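Poly(A) RNA polymerase protein 2 (Saccharomyces cerevisiae, PDB 3NYB) catalyses the addition of adenylates to RNA 3' ends as the polymerase subunit of the nuclear RNA surveillance complex TRAMP. Local coordinates at residues P158-L163 with S188-V193; T70-P75 with E152-T157. The protein carries 1 engineered substitution. All blocks are in the same frame, centred on the assembly; numbering follows the deposited sequence.

Overall arrangement
Contact 1 (158-163 with 188-193) lies in the core, where helices 160-173 and 186-198 of the helical part of the polymerase meet through wholly buried aliphatic side chains. Contact 2 (70-75 with 152-157) is smaller and only partly buried; there, a loop of the palm meets the 152-157 segment. Both are apolar, but they join different things: helix to helix in contact 1, loop to helix in contact 2. Their centres lie about 8 Å apart and they share a hydrophobic patch, with Ile190 packed on Trp153 and Leu72. A polar tie is added where Arg161 NE approaches Asp71 O at 2.8 Å, a probable hydrogen bond.

Contact 1: residues P158-L163 with S188-V193; sequences PGLREL and SIICLV
With CG of Leu160 anti to the backbone N (chi1 -172°) and CG1 of Val193 likewise (chi1 -176°), the two side chains are extended into the space between helices 160-173 and 186-198. This is helix-helix packing in the helical part of the polymerase, made by the first turn of one helix against the middle of the other. The two side chains cross obliquely, and the meeting is one of methyl branches: CD1 of Leu160 lies 3.7 Å from CG1 of Val193 and 3.9 Å from its CB. Val193 points directly at the opposing helix, whereas Leu160 leaves its backbone along the flank and arrives by its branched end. Its other methyl, CD2, faces CG2 of Ile190 at 4.4 Å, one turn earlier on helix 186-198, so that the fork of Leu160 is shared between two residues of that helix. Trp153 and Leu154 of helix 145-155 also touch Leu160, while Phe221 of helix 214-228 covers Val193; the contact is thus enclosed by further helices. Gly159 occupies the N-cap position before helix 160-173, with a positive phi of 108°, a conformation readily open to glycine. Its own carbonyl oxygen accepts a hydrogen bond from Leu163 N, closing the first turn and placing Leu163 one turn beyond Leu160. Val193 CG1 sits in the notch between these two leucines, with CB of Leu163 also 3.7 Å from it.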
loop_
_atom_site.group_PDB
_atom_site.type_symbol
_atom_site.label_atom_id
_atom_site.label_comp_id
_atom_site.label_asym_id
_atom_site.label_seq_id
_atom_site.Cartn_x
_atom_site.Cartn_y
_atom_site.Cartn_z
ATOM N N PRO A 158 -11.125 8.458 4.350
ATOM C CA PRO A 158 -11.357 7.367 5.303
ATOM C C PRO A 158 -11.064 5.999 4.683
ATOM O O PRO A 158 -11.570 5.678 3.609
ATOM C CB PRO A 158 -12.845 7.508 5.639
ATOM C CG PRO A 158 -13.174 8.944 5.320
ATOM C CD PRO A 158 -12.334 9.267 4.121
ATOM N N GLY A 159 -10.238 5.207 5.354
ATOM C CA GLY A 159 -9.940 3.867 4.892
ATOM C C GLY A 159 -8.544 3.743 4.330
ATOM O O GLY A 159 -8.011 2.636 4.185
ATOM N N LEU A 160 -7.940 4.883 4.017
ATOM C CA LEU A 160 -6.622 4.885 3.395
ATOM C C LEU A 160 -5.570 4.105 4.210
ATOM O O LEU A 160 -4.933 3.188 3.691
ATOM C CB LEU A 160 -6.159 6.314 3.138
ATOM C CG LEU A 160 -4.883 6.398 2.308
ATOM C CD1 LEU A 160 -4.984 5.523 1.052
ATOM C CD2 LEU A 160 -4.559 7.837 1.958
ATOM N N ARG A 161 -5.400 4.463 5.480
ATOM C CA ARG A 161 -4.450 3.773 6.339
ATOM C C ARG A 161 -4.675 2.251 6.388
ATOM O O ARG A 161 -3.734 1.473 6.219
ATOM C CB ARG A 161 -4.475 4.368 7.755
ATOM C CG ARG A 161 -3.605 3.609 8.755
ATOM C CD ARG A 161 -3.366 4.359 10.059
ATOM N NE ARG A 161 -2.636 3.526 11.017
ATOM C CZ ARG A 161 -3.202 2.742 11.934
ATOM N NH1 ARG A 161 -4.515 2.673 12.054
ATOM N NH2 ARG A 161 -2.444 2.025 12.744
ATOM N N GLU A 162 -5.915 1.828 6.616
ATOM C CA GLU A 162 -6.223 0.407 6.782
ATOM C C GLU A 162 -5.883 -0.398 5.544
ATOM O O GLU A 162 -5.255 -1.447 5.635
ATOM C CB GLU A 162 -7.705 0.200 7.094
ATOM C CG GLU A 162 -8.142 0.649 8.474
ATOM C CD GLU A 162 -8.137 2.156 8.635
ATOM O OE1 GLU A 162 -8.228 2.607 9.797
ATOM O OE2 GLU A 162 -8.033 2.887 7.615
ATOM N N LEU A 163 -6.313 0.083 4.382
ATOM C CA LEU A 163 -6.038 -0.646 3.159
ATOM C C LEU A 163 -4.547 -0.642 2.847
ATOM O O LEU A 163 -4.002 -1.642 2.389
ATOM C CB LEU A 163 -6.866 -0.113 1.988
ATOM C CG LEU A 163 -8.353 -0.433 2.132
ATOM C CD1 LEU A 163 -9.082 -0.237 0.819
ATOM C CD2 LEU A 163 -8.524 -1.856 2.620
ATOM N N SER A 188 4.228 4.963 -3.845
ATOM C CA SER A 188 3.492 4.297 -4.910
ATOM C C SER A 188 2.310 3.505 -4.383
ATOM O O SER A 188 1.217 3.558 -4.945
ATOM C CB SER A 188 4.418 3.369 -5.699
ATOM O OG SER A 188 5.461 4.107 -6.316
ATOM N N ILE A 189 2.527 2.753 -3.314
ATOM C CA ILE A 189 1.455 1.932 -2.776
ATOM C C ILE A 189 0.338 2.842 -2.306
ATOM O O ILE A 189 -0.833 2.617 -2.614
ATOM C CB ILE A 189 1.915 1.066 -1.607
ATOM C CG1 ILE A 189 3.094 0.184 -2.025
ATOM C CG2 ILE A 189 0.767 0.199 -1.116
ATOM C CD1 ILE A 189 3.745 -0.552 -0.854
ATOM N N ILE A 190 0.712 3.878 -1.562
ATOM C CA ILE A 190 -0.258 4.835 -1.048
ATOM C C ILE A 190 -1.070 5.423 -2.187
ATOM O O ILE A 190 -2.299 5.497 -2.115
ATOM C CB ILE A 190 0.422 5.969 -0.294
ATOM C CG1 ILE A 190 1.321 5.394 0.797
ATOM C CG2 ILE A 190 -0.608 6.895 0.300
ATOM C CD1 ILE A 190 1.961 6.454 1.672
ATOM N N CYS A 191 -0.373 5.828 -3.244
ATOM C CA CYS A 191 -1.032 6.380 -4.423
ATOM C C CYS A 191 -2.118 5.461 -4.980
ATOM O O CYS A 191 -3.261 5.884 -5.153
ATOM C CB CYS A 191 -0.019 6.704 -5.518
ATOM S SG CYS A 191 -0.777 7.476 -6.941
ATOM N N LEU A 192 -1.760 4.212 -5.263
ATOM C CA LEU A 192 -2.701 3.259 -5.852
ATOM C C LEU A 192 -3.982 3.139 -5.050
ATOM O O LEU A 192 -5.079 3.200 -5.597
ATOM C CB LEU A 192 -2.069 1.878 -5.975
ATOM C CG LEU A 192 -0.847 1.730 -6.870
ATOM C CD1 LEU A 192 -0.308 0.313 -6.741
ATOM C CD2 LEU A 192 -1.168 2.074 -8.315
ATOM N N VAL A 193 -3.835 2.949 -3.748
ATOM C CA VAL A 193 -4.983 2.825 -2.874
ATOM C C VAL A 193 -5.779 4.116 -2.906
ATOM O O VAL A 193 -6.988 4.107 -3.106
ATOM C CB VAL A 193 -4.543 2.530 -1.439
ATOM C CG1 VAL A 193 -5.744 2.310 -0.535
ATOM C CG2 VAL A 193 -3.666 1.318 -1.426
#

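Contact 2: residues T70-P75 with E152-T157; sequences TDLYLP and EWLDDT
Thr70 and Leu154 meet with their side chains at about a right angle, the threonine coming from the palm loop and the leucine from the 152-157 segment of helix 145-155. One methyl of the leucine meets the threonine: CD1 of Leu154 lies 4.0 Å from CG2 of Thr70 and equally far from its CB, so it rests against the apolar side of the threonine. The torsion of Thr70 makes that side available, since at chi1 65° OG1 stands between the backbone N and the carbonyl carbon and is hydrogen-bonded to Ser67 O within its own loop. Leu72 extends toward the same methyl, bringing its CD1 to 4.4 Å from CD1 of Leu154, a looser approach. Leu154 therefore lies against two alternate residues of a loop that leads from strand 62-65 to strand 79-83 and opens with Gly66 and Ser67, the Gly-Ser signature of the nucleotidyltransferase palm. The arrangement joins this loop to the helical side of the molecule.

The 152-157 segment is held by bonds of its own. Glu152 O accepts from both Asp155 N and Asp156 N, at 2.8 and 3.2 Å, and OG1 of Thr157 donates to Trp153 O over 2.7 Å, the hydroxyl approaching a lone pair of that oxygen within the plane of its carbonyl, at a C=O...OG1 angle of 141°. Trp153 turns instead toward helix 186-198, its ring stacked with that of Phe194. The hydroxyl of Thr70 and that of Thr157 thus each bond within their own part of the chain, which leaves methyl contacts to join loop and helix: the fit probably rests on shape and on partial exclusion of water, with no directional bond between the two segments.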
loop_
_atom_site.group_PDB
_atom_site.type_symbol
_atom_site.label_atom_id
_atom_site.label_comp_id
_atom_site.label_asym_id
_atom_site.label_seq_id
_atom_site.Cartn_x
_atom_site.Cartn_y
_atom_site.Cartn_z
ATOM N N THR A 70 3.513 9.117 10.108
ATOM C CA THR A 70 2.163 8.699 9.792
ATOM C C THR A 70 2.095 7.411 10.572
ATOM O O THR A 70 2.977 7.140 11.387
ATOM C CB THR A 70 1.979 8.446 8.282
ATOM O OG1 THR A 70 2.779 7.339 7.856
ATOM C CG2 THR A 70 2.404 9.672 7.485
ATOM N N ASP A 71 1.089 6.591 10.360
ATOM C CA ASP A 71 1.132 5.287 11.006
ATOM C C ASP A 71 0.917 4.231 9.948
ATOM O O ASP A 71 -0.053 3.472 9.994
ATOM C CB ASP A 71 0.104 5.201 12.123
ATOM C CG ASP A 71 0.570 5.900 13.384
ATOM O OD1 ASP A 71 1.322 5.276 14.181
ATOM O OD2 ASP A 71 0.176 7.073 13.581
ATOM N N LEU A 72 1.835 4.212 8.983
ATOM C CA LEU A 72 1.735 3.345 7.830
ATOM C C LEU A 72 2.885 2.345 7.851
ATOM O O LEU A 72 3.268 1.798 6.812
ATOM C CB LEU A 72 1.761 4.169 6.544
ATOM C CG LEU A 72 0.741 5.297 6.398
ATOM C CD1 LEU A 72 0.755 5.864 4.987
ATOM C CD2 LEU A 72 -0.643 4.799 6.729
ATOM N N TYR A 73 3.426 2.099 9.040
ATOM C CA TYR A 73 4.580 1.221 9.180
ATOM C C TYR A 73 4.181 -0.191 9.591
ATOM O O TYR A 73 3.282 -0.378 10.408
ATOM C CB TYR A 73 5.547 1.792 10.212
ATOM C CG TYR A 73 4.976 1.829 11.598
ATOM C CD1 TYR A 73 5.143 0.759 12.470
ATOM C CD2 TYR A 73 4.251 2.926 12.038
ATOM C CE1 TYR A 73 4.601 0.792 13.746
ATOM C CE2 TYR A 73 3.707 2.967 13.313
ATOM C CZ TYR A 73 3.889 1.907 14.159
ATOM O OH TYR A 73 3.357 1.957 15.423
ATOM N N LEU A 74 4.843 -1.187 9.016
ATOM C CA LEU A 74 4.714 -2.548 9.516
ATOM C C LEU A 74 5.669 -2.772 10.705
ATOM O O LEU A 74 6.834 -2.352 10.681
ATOM C CB LEU A 74 4.977 -3.568 8.408
ATOM C CG LEU A 74 4.033 -3.650 7.209
ATOM C CD1 LEU A 74 4.464 -4.790 6.272
ATOM C CD2 LEU A 74 2.601 -3.843 7.659
ATOM N N PRO A 75 5.178 -3.432 11.753
ATOM C CA PRO A 75 6.011 -3.701 12.931
ATOM C C PRO A 75 7.321 -4.397 12.542
ATOM O O PRO A 75 7.310 -5.276 11.680
ATOM C CB PRO A 75 5.134 -4.635 13.773
ATOM C CG PRO A 75 3.734 -4.316 13.333
ATOM C CD PRO A 75 3.836 -4.026 11.870
ATOM N N GLU A 152 -2.133 14.996 3.623
ATOM C CA GLU A 152 -3.410 15.485 3.137
ATOM C C GLU A 152 -4.301 14.331 2.705
ATOM O O GLU A 152 -5.446 14.245 3.140
ATOM C CB GLU A 152 -3.199 16.466 1.993
ATOM C CG GLU A 152 -2.409 17.698 2.401
ATOM C CD GLU A 152 -2.070 18.605 1.228
ATOM O OE1 GLU A 152 -2.250 18.176 0.066
ATOM O OE2 GLU A 152 -1.616 19.746 1.471
ATOM N N TRP A 153 -3.785 13.435 1.865
ATOM C CA TRP A 153 -4.573 12.273 1.478
ATOM C C TRP A 153 -5.160 11.589 2.726
ATOM O O TRP A 153 -6.297 11.129 2.717
ATOM C CB TRP A 153 -3.742 11.245 0.708
ATOM C CG TRP A 153 -3.181 11.619 -0.638
ATOM C CD1 TRP A 153 -3.551 12.655 -1.460
ATOM C CD2 TRP A 153 -2.150 10.900 -1.336
ATOM N NE1 TRP A 153 -2.790 12.628 -2.615
ATOM C CE2 TRP A 153 -1.936 11.571 -2.561
ATOM C CE3 TRP A 153 -1.393 9.774 -1.029
ATOM C CZ2 TRP A 153 -0.964 11.114 -3.482
ATOM C CZ3 TRP A 153 -0.441 9.335 -1.945
ATOM C CH2 TRP A 153 -0.237 10.001 -3.151
ATOM N N LEU A 154 -4.378 11.531 3.800
ATOM C CA LEU A 154 -4.785 10.816 5.003
ATOM C C LEU A 154 -5.880 11.547 5.747
ATOM O O LEU A 154 -6.635 10.946 6.500
ATOM C CB LEU A 154 -3.598 10.596 5.929
ATOM C CG LEU A 154 -2.620 9.516 5.460
ATOM C CD1 LEU A 154 -1.375 9.444 6.348
ATOM C CD2 LEU A 154 -3.321 8.164 5.393
ATOM N N ASP A 155 -5.962 12.850 5.532
ATOM C CA ASP A 155 -7.024 13.644 6.127
ATOM C C ASP A 155 -8.370 13.458 5.417
ATOM O O ASP A 155 -9.387 13.208 6.062
ATOM C CB ASP A 155 -6.628 15.114 6.140
ATOM C CG ASP A 155 -5.463 15.386 7.061
ATOM O OD1 ASP A 155 -4.729 16.366 6.810
ATOM O OD2 ASP A 155 -5.281 14.617 8.030
ATOM N N ASP A 156 -8.379 13.572 4.094
ATOM C CA ASP A 156 -9.638 13.516 3.360
ATOM C C ASP A 156 -9.958 12.147 2.759
ATOM O O ASP A 156 -10.654 12.064 1.745
ATOM C CB ASP A 156 -9.712 14.627 2.294
ATOM C CG ASP A 156 -8.653 14.488 1.214
ATOM O OD1 ASP A 156 -7.841 15.423 1.056
ATOM O OD2 ASP A 156 -8.638 13.453 0.518
ATOM N N THR A 157 -9.483 11.078 3.397
ATOM C CA THR A 157 -9.678 9.734 2.851
ATOM C C THR A 157 -9.881 8.657 3.906
ATOM O O THR A 157 -8.933 7.992 4.305
ATOM C CB THR A 157 -8.480 9.303 1.982
ATOM O OG1 THR A 157 -8.207 10.313 1.006
ATOM C CG2 THR A 157 -8.773 7.994 1.285
#